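Local coordinates for catalase (Corynebacterium glutamicum atcc 13032, PDB 4B7H), which catalyses the haem-dependent breakdown of hydrogen peroxide to water and oxygen and is inhibited by nitric oxide, at the interface of chains A and B and the interface of chains A and C. Numbering follows the deposited sequence. Chains: chain A/B/C, Catalase.

Contact 1: the interface of chains A and B. Residues chain A 61-62, 64, 320-321, 325, 360, 367, 385; chain B 382-387.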
loop_
_atom_site.group_PDB
_atom_site.type_symbol
_atom_site.label_atom_id
_atom_site.label_comp_id
_atom_site.label_asym_id
_atom_site.label_seq_id
_atom_site.Cartn_x
_atom_site.Cartn_y
_atom_site.Cartn_z
ATOM N N ARG A 61 -2.073 12.135 2.166
ATOM C CA ARG A 61 -1.613 10.826 2.603
ATOM C C ARG A 61 -1.475 10.720 4.124
ATOM O O ARG A 61 -0.850 9.789 4.635
ATOM C CB ARG A 61 -0.306 10.464 1.887
ATOM C CG ARG A 61 -0.555 10.227 0.412
ATOM C CD ARG A 61 0.731 10.163 -0.413
ATOM N NE ARG A 61 0.387 9.836 -1.794
ATOM C CZ ARG A 61 -0.136 10.698 -2.665
ATOM N NH1 ARG A 61 -0.298 11.976 -2.341
ATOM N NH2 ARG A 61 -0.473 10.288 -3.881
ATOM N N GLU A 62 -2.086 11.651 4.859
ATOM C CA GLU A 62 -1.988 11.625 6.322
ATOM C C GLU A 62 -2.668 10.431 6.967
ATOM O O GLU A 62 -2.183 9.909 7.969
ATOM C CB GLU A 62 -2.551 12.913 6.931
ATOM C CG GLU A 62 -1.636 14.075 6.685
ATOM C CD GLU A 62 -2.053 15.361 7.369
ATOM O OE1 GLU A 62 -2.849 15.340 8.343
ATOM O OE2 GLU A 62 -1.551 16.420 6.931
ATOM N N VAL A 64 -4.234 6.664 7.638
ATOM C CA VAL A 64 -3.846 5.271 7.507
ATOM C C VAL A 64 -5.029 4.436 8.000
ATOM O O VAL A 64 -5.908 4.966 8.671
ATOM C CB VAL A 64 -2.580 5.005 8.337
ATOM C CG1 VAL A 64 -1.418 5.807 7.770
ATOM C CG2 VAL A 64 -2.803 5.381 9.807
ATOM N N PHE A 320 -0.173 10.579 17.178
ATOM C CA PHE A 320 -0.193 9.705 16.011
ATOM C C PHE A 320 1.058 8.837 15.969
ATOM O O PHE A 320 0.981 7.615 15.782
ATOM C CB PHE A 320 -0.316 10.514 14.717
ATOM C CG PHE A 320 -0.294 9.663 13.475
ATOM C CD1 PHE A 320 -1.476 9.154 12.954
ATOM C CD2 PHE A 320 0.906 9.360 12.837
ATOM C CE1 PHE A 320 -1.466 8.368 11.802
ATOM C CE2 PHE A 320 0.927 8.573 11.691
ATOM C CZ PHE A 320 -0.265 8.073 11.178
ATOM N N ALA A 321 2.221 9.463 16.137
ATOM C CA ALA A 321 3.474 8.739 15.948
ATOM C C ALA A 321 3.692 7.647 16.987
ATOM O O ALA A 321 4.301 6.621 16.678
ATOM C CB ALA A 321 4.658 9.693 15.934
ATOM N N GLN A 325 0.403 4.591 15.965
ATOM C CA GLN A 325 1.357 3.674 15.333
ATOM C C GLN A 325 1.953 2.608 16.259
ATOM O O GLN A 325 2.752 1.782 15.803
ATOM C CB GLN A 325 2.519 4.446 14.705
ATOM C CG GLN A 325 2.112 5.321 13.543
ATOM C CD GLN A 325 3.299 5.890 12.792
ATOM O OE1 GLN A 325 3.291 5.947 11.556
ATOM N NE2 GLN A 325 4.329 6.327 13.532
ATOM N N ILE A 360 0.239 -0.636 9.304
ATOM C CA ILE A 360 1.392 0.241 9.461
ATOM C C ILE A 360 2.370 0.038 8.303
ATOM O O ILE A 360 2.646 0.974 7.564
ATOM C CB ILE A 360 2.106 0.009 10.801
ATOM C CG1 ILE A 360 1.117 0.124 11.966
ATOM C CG2 ILE A 360 3.245 1.011 10.961
ATOM C CD1 ILE A 360 1.665 -0.422 13.288
ATOM N N LEU A 367 9.785 1.348 13.863
ATOM C CA LEU A 367 9.361 2.667 14.326
ATOM C C LEU A 367 9.769 2.856 15.780
ATOM O O LEU A 367 9.774 1.895 16.555
ATOM C CB LEU A 367 7.851 2.834 14.206
ATOM C CG LEU A 367 7.293 2.817 12.785
ATOM C CD1 LEU A 367 5.786 2.869 12.852
ATOM C CD2 LEU A 367 7.835 3.983 11.968
ATOM N N MET A 385 10.030 1.153 3.137
ATOM C CA MET A 385 10.397 2.093 4.193
ATOM C C MET A 385 11.370 1.476 5.200
ATOM O O MET A 385 11.180 1.564 6.417
ATOM C CB MET A 385 9.133 2.650 4.878
ATOM C CG MET A 385 8.320 3.601 3.990
ATOM S SD MET A 385 9.144 5.186 3.710
ATOM C CE MET A 385 9.079 5.897 5.346
ATOM N N GLU B 382 2.017 13.091 10.150
ATOM C CA GLU B 382 1.352 11.793 10.024
ATOM C C GLU B 382 1.762 11.063 8.740
ATOM O O GLU B 382 2.917 11.185 8.294
ATOM C CB GLU B 382 -0.170 11.933 10.218
ATOM C CG GLU B 382 -0.475 12.610 11.554
ATOM C CD GLU B 382 -1.944 12.819 11.871
ATOM O OE1 GLU B 382 -2.832 12.389 11.095
ATOM O OE2 GLU B 382 -2.213 13.430 12.934
ATOM N N GLY B 383 0.850 10.284 8.163
ATOM C CA GLY B 383 1.198 9.397 7.063
ATOM C C GLY B 383 1.787 8.074 7.556
ATOM O O GLY B 383 2.283 7.964 8.688
ATOM N N SER B 384 1.726 7.059 6.697
ATOM C CA SER B 384 2.255 5.735 7.008
ATOM C C SER B 384 3.717 5.797 7.441
ATOM O O SER B 384 4.516 6.556 6.870
ATOM C CB SER B 384 2.157 4.828 5.776
ATOM O OG SER B 384 0.812 4.615 5.394
ATOM N N MET B 385 4.069 4.988 8.439
ATOM C CA MET B 385 5.465 4.811 8.822
ATOM C C MET B 385 6.139 6.147 9.145
ATOM O O MET B 385 7.230 6.461 8.640
ATOM C CB MET B 385 6.240 4.055 7.725
ATOM C CG MET B 385 5.858 2.573 7.610
ATOM S SD MET B 385 6.386 1.594 9.026
ATOM C CE MET B 385 8.147 1.646 8.795
ATOM N N GLN B 386 5.483 6.941 9.984
ATOM C CA GLN B 386 6.082 8.190 10.443
ATOM C C GLN B 386 7.143 7.896 11.506
ATOM O O GLN B 386 6.813 7.528 12.638
ATOM C CB GLN B 386 5.025 9.160 10.997
ATOM C CG GLN B 386 5.664 10.482 11.425
ATOM C CD GLN B 386 4.713 11.504 12.023
ATOM O OE1 GLN B 386 3.572 11.201 12.367
ATOM N NE2 GLN B 386 5.204 12.741 12.169
ATOM N N TYR B 387 8.411 8.039 11.129
ATOM C CA TYR B 387 9.491 7.829 12.098
ATOM C C TYR B 387 9.841 9.124 12.791
ATOM O O TYR B 387 10.045 9.131 14.010
ATOM C CB TYR B 387 10.739 7.266 11.432
ATOM C CG TYR B 387 11.886 6.879 12.359
ATOM C CD1 TYR B 387 12.531 7.820 13.169
ATOM C CD2 TYR B 387 12.358 5.574 12.387
ATOM C CE1 TYR B 387 13.575 7.465 13.985
ATOM C CE2 TYR B 387 13.423 5.217 13.196
ATOM C CZ TYR B 387 14.020 6.153 13.986
ATOM O OH TYR B 387 15.065 5.762 14.789
HETATM O O HOH W 1 0.397 7.414 4.129
HETATM O O HOH W 2 1.676 4.280 10.039
HETATM O O HOH W 3 -4.661 14.049 9.872
#
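Two identical subunits of the catalase tetramer meet here in a two-fold symmetric homomeric interface, in which the loop B:Glu382 to B:Tyr387 lies against chain A and ties the pair together. A:Gln325 reads the backbone of this loop with its primary amide. Its OE1 takes the N-H of B:Gln386 at 2.9 Å, on a lone pair, and its NE2 returns a nearly straight bond (167° at H) to B:Gln386 O, also 2.9 Å. The carbonyl A:Ala321 O accepts from the same NE2, so the amide is gripped at both ends and held against rotation, while a water joins OE1 to B:Met385 N. B:Gly383 N donates to A:Glu62 O at 3.1 Å. B:Glu382 lies over the A:Phe320 ring: CB sits 3.7 Å from the ring centroid, and the carboxylate is stacked almost parallel to the ring, 8° between planes. Its OE1 stands 4.0 Å from A:Glu62 OE1; the carboxylates would repel if both are charged, which a water bound to both, or a proton on one, may ease. B:Met385, folded back along its side chain (chi3 -68°), brings SD to within 3.7 Å of A:Ile360 CG2, crossing it at about a right angle; its CE reaches A:Leu367 CD2. The two Met385 side chains lie alongside each other, pointing opposite ways, with A:Met385 CE near B:Met385 O and CB. The site thus fastens the loop of one subunit onto its neighbour and helps hold the tetramer together.

Contact 2: the interface of chains A and C. Residues chain A 39, 44-47; chain C 39, 44-47.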
loop_
_atom_site.group_PDB
_atom_site.type_symbol
_atom_site.label_atom_id
_atom_site.label_comp_id
_atom_site.label_asym_id
_atom_site.label_seq_id
_atom_site.Cartn_x
_atom_site.Cartn_y
_atom_site.Cartn_z
ATOM N N ALA A 39 0.458 32.137 -13.328
ATOM C CA ALA A 39 1.001 32.780 -14.522
ATOM C C ALA A 39 0.236 34.084 -14.735
ATOM O O ALA A 39 -0.730 34.131 -15.508
ATOM C CB ALA A 39 0.859 31.860 -15.724
ATOM N N PRO A 44 -3.667 31.112 -14.687
ATOM C CA PRO A 44 -3.795 29.777 -14.101
ATOM C C PRO A 44 -2.682 29.476 -13.106
ATOM O O PRO A 44 -1.558 30.007 -13.209
ATOM C CB PRO A 44 -3.655 28.849 -15.310
ATOM C CG PRO A 44 -2.816 29.639 -16.277
ATOM C CD PRO A 44 -3.283 31.060 -16.110
ATOM N N ASN A 45 -2.998 28.622 -12.138
ATOM C CA ASN A 45 -1.973 28.065 -11.275
ATOM C C ASN A 45 -0.962 27.278 -12.099
ATOM O O ASN A 45 -1.338 26.504 -12.987
ATOM C CB ASN A 45 -2.605 27.171 -10.205
ATOM C CG ASN A 45 -3.005 27.955 -8.983
ATOM O OD1 ASN A 45 -2.278 27.979 -7.985
ATOM N ND2 ASN A 45 -4.136 28.632 -9.061
ATOM N N VAL A 46 0.323 27.484 -11.814
ATOM C CA VAL A 46 1.366 26.732 -12.499
ATOM C C VAL A 46 1.554 25.348 -11.884
ATOM O O VAL A 46 1.327 25.147 -10.693
ATOM C CB VAL A 46 2.715 27.501 -12.545
ATOM C CG1 VAL A 46 2.530 28.847 -13.224
ATOM C CG2 VAL A 46 3.319 27.687 -11.147
ATOM N N LEU A 47 1.963 24.392 -12.711
ATOM C CA LEU A 47 2.253 23.044 -12.240
ATOM C C LEU A 47 3.406 23.050 -11.239
ATOM O O LEU A 47 3.364 22.328 -10.232
ATOM C CB LEU A 47 2.575 22.134 -13.430
ATOM C CG LEU A 47 2.966 20.685 -13.141
ATOM C CD1 LEU A 47 1.872 19.963 -12.354
ATOM C CD2 LEU A 47 3.264 19.968 -14.444
ATOM N N ALA C 39 0.664 28.278 -20.250
ATOM C CA ALA C 39 0.180 29.654 -20.206
ATOM C C ALA C 39 1.002 30.501 -21.181
ATOM O O ALA C 39 1.980 31.147 -20.792
ATOM C CB ALA C 39 0.267 30.195 -18.794
ATOM N N PRO C 44 4.760 28.757 -18.601
ATOM C CA PRO C 44 4.844 27.556 -17.762
ATOM C C PRO C 44 3.714 26.568 -18.044
ATOM O O PRO C 44 2.622 26.963 -18.467
ATOM C CB PRO C 44 4.705 28.116 -16.342
ATOM C CG PRO C 44 3.947 29.406 -16.529
ATOM C CD PRO C 44 4.420 29.967 -17.832
ATOM N N ASN C 45 3.980 25.285 -17.826
ATOM C CA ASN C 45 2.922 24.293 -17.822
ATOM C C ASN C 45 1.914 24.613 -16.731
ATOM O O ASN C 45 2.294 24.943 -15.603
ATOM C CB ASN C 45 3.498 22.896 -17.618
ATOM C CG ASN C 45 3.926 22.263 -18.917
ATOM O OD1 ASN C 45 3.208 21.438 -19.487
ATOM N ND2 ASN C 45 5.075 22.677 -19.419
ATOM N N VAL C 46 0.632 24.527 -17.070
ATOM C CA VAL C 46 -0.417 24.793 -16.096
ATOM C C VAL C 46 -0.672 23.554 -15.253
ATOM O O VAL C 46 -0.471 22.419 -15.699
ATOM C CB VAL C 46 -1.727 25.281 -16.758
ATOM C CG1 VAL C 46 -1.448 26.508 -17.607
ATOM C CG2 VAL C 46 -2.380 24.171 -17.603
ATOM N N LEU C 47 -1.112 23.773 -14.023
ATOM C CA LEU C 47 -1.434 22.665 -13.135
ATOM C C LEU C 47 -2.598 21.843 -13.693
ATOM O O LEU C 47 -2.578 20.613 -13.647
ATOM C CB LEU C 47 -1.787 23.215 -11.755
ATOM C CG LEU C 47 -2.209 22.206 -10.686
ATOM C CD1 LEU C 47 -1.128 21.158 -10.445
ATOM C CD2 LEU C 47 -2.558 22.937 -9.393
#
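Around a two-fold axis, the segments Pro44 to Leu47 of chains A and C run antiparallel and pair through a short beta bridge centred on A:Val46 and C:Val46. The axis gives equivalent residues the same role: Ala39 and Leu47 meet their own copies, while Val46 meets Pro44 of the other chain. The valines do not meet each other tip to tip; each sends its CG1 branch to the proline of the other chain. That branch lies anti to the carbonyl carbon (chi1 -58° in A:Val46), while CG2 is wedged between N and C of its own backbone. A:Val46 CG1 comes to 3.6 Å from C:Pro44 CG, and C:Val46 CG1 to 3.7 Å from A:Pro44 CG, the partners crossing obliquely so that a methyl rests against the ring carbons CB and CG. The two alanines extend the apolar patch: A:Ala39 CB and C:Ala39 CB face one another methyl to methyl at 3.5 Å, each also 4.0 Å from the CG of the opposite Pro44. At the other end the leucines cross at about a right angle. CG is anti to the backbone N (chi1 178°) in both, and the contact is made by one branch of each, A:Leu47 CD1 to C:Leu47 CD1 at 3.8 Å.

Between these apolar groups the backbone supplies the polar bonds. C:Leu47 N donates to A:Asn45 O at 2.9 Å, and A:Leu47 N to C:Asn45 O at 3.0 Å. Both are nearly straight at the hydrogen, but each donor stands above the carbonyl plane, 27° out of it. The reciprocal pair sets the register of the two segments, and so which side chains can face each other. This homomeric interface joins subunits A and C of the catalase tetramer. In the fold, this patch lies in the N-terminal part of the chain, between strand 38-39, which ends with Ala39, and helix 50-59.

The C-alpha centres of contact 1 and contact 2 lie about 32 Å apart, and the two share no residue. Chain A takes part in both, facing chain B in contact 1 and chain C in contact 2, so the same subunit is held to two different neighbours of the tetramer. Helix 50-59 links them in sequence: the segment used in contact 2 precedes it, and A:Arg61, A:Glu62 and A:Val64 of contact 1 follow shortly after it. Because the sites repeat in every copy, the two kinds of pairing together could join the subunits into one assembly.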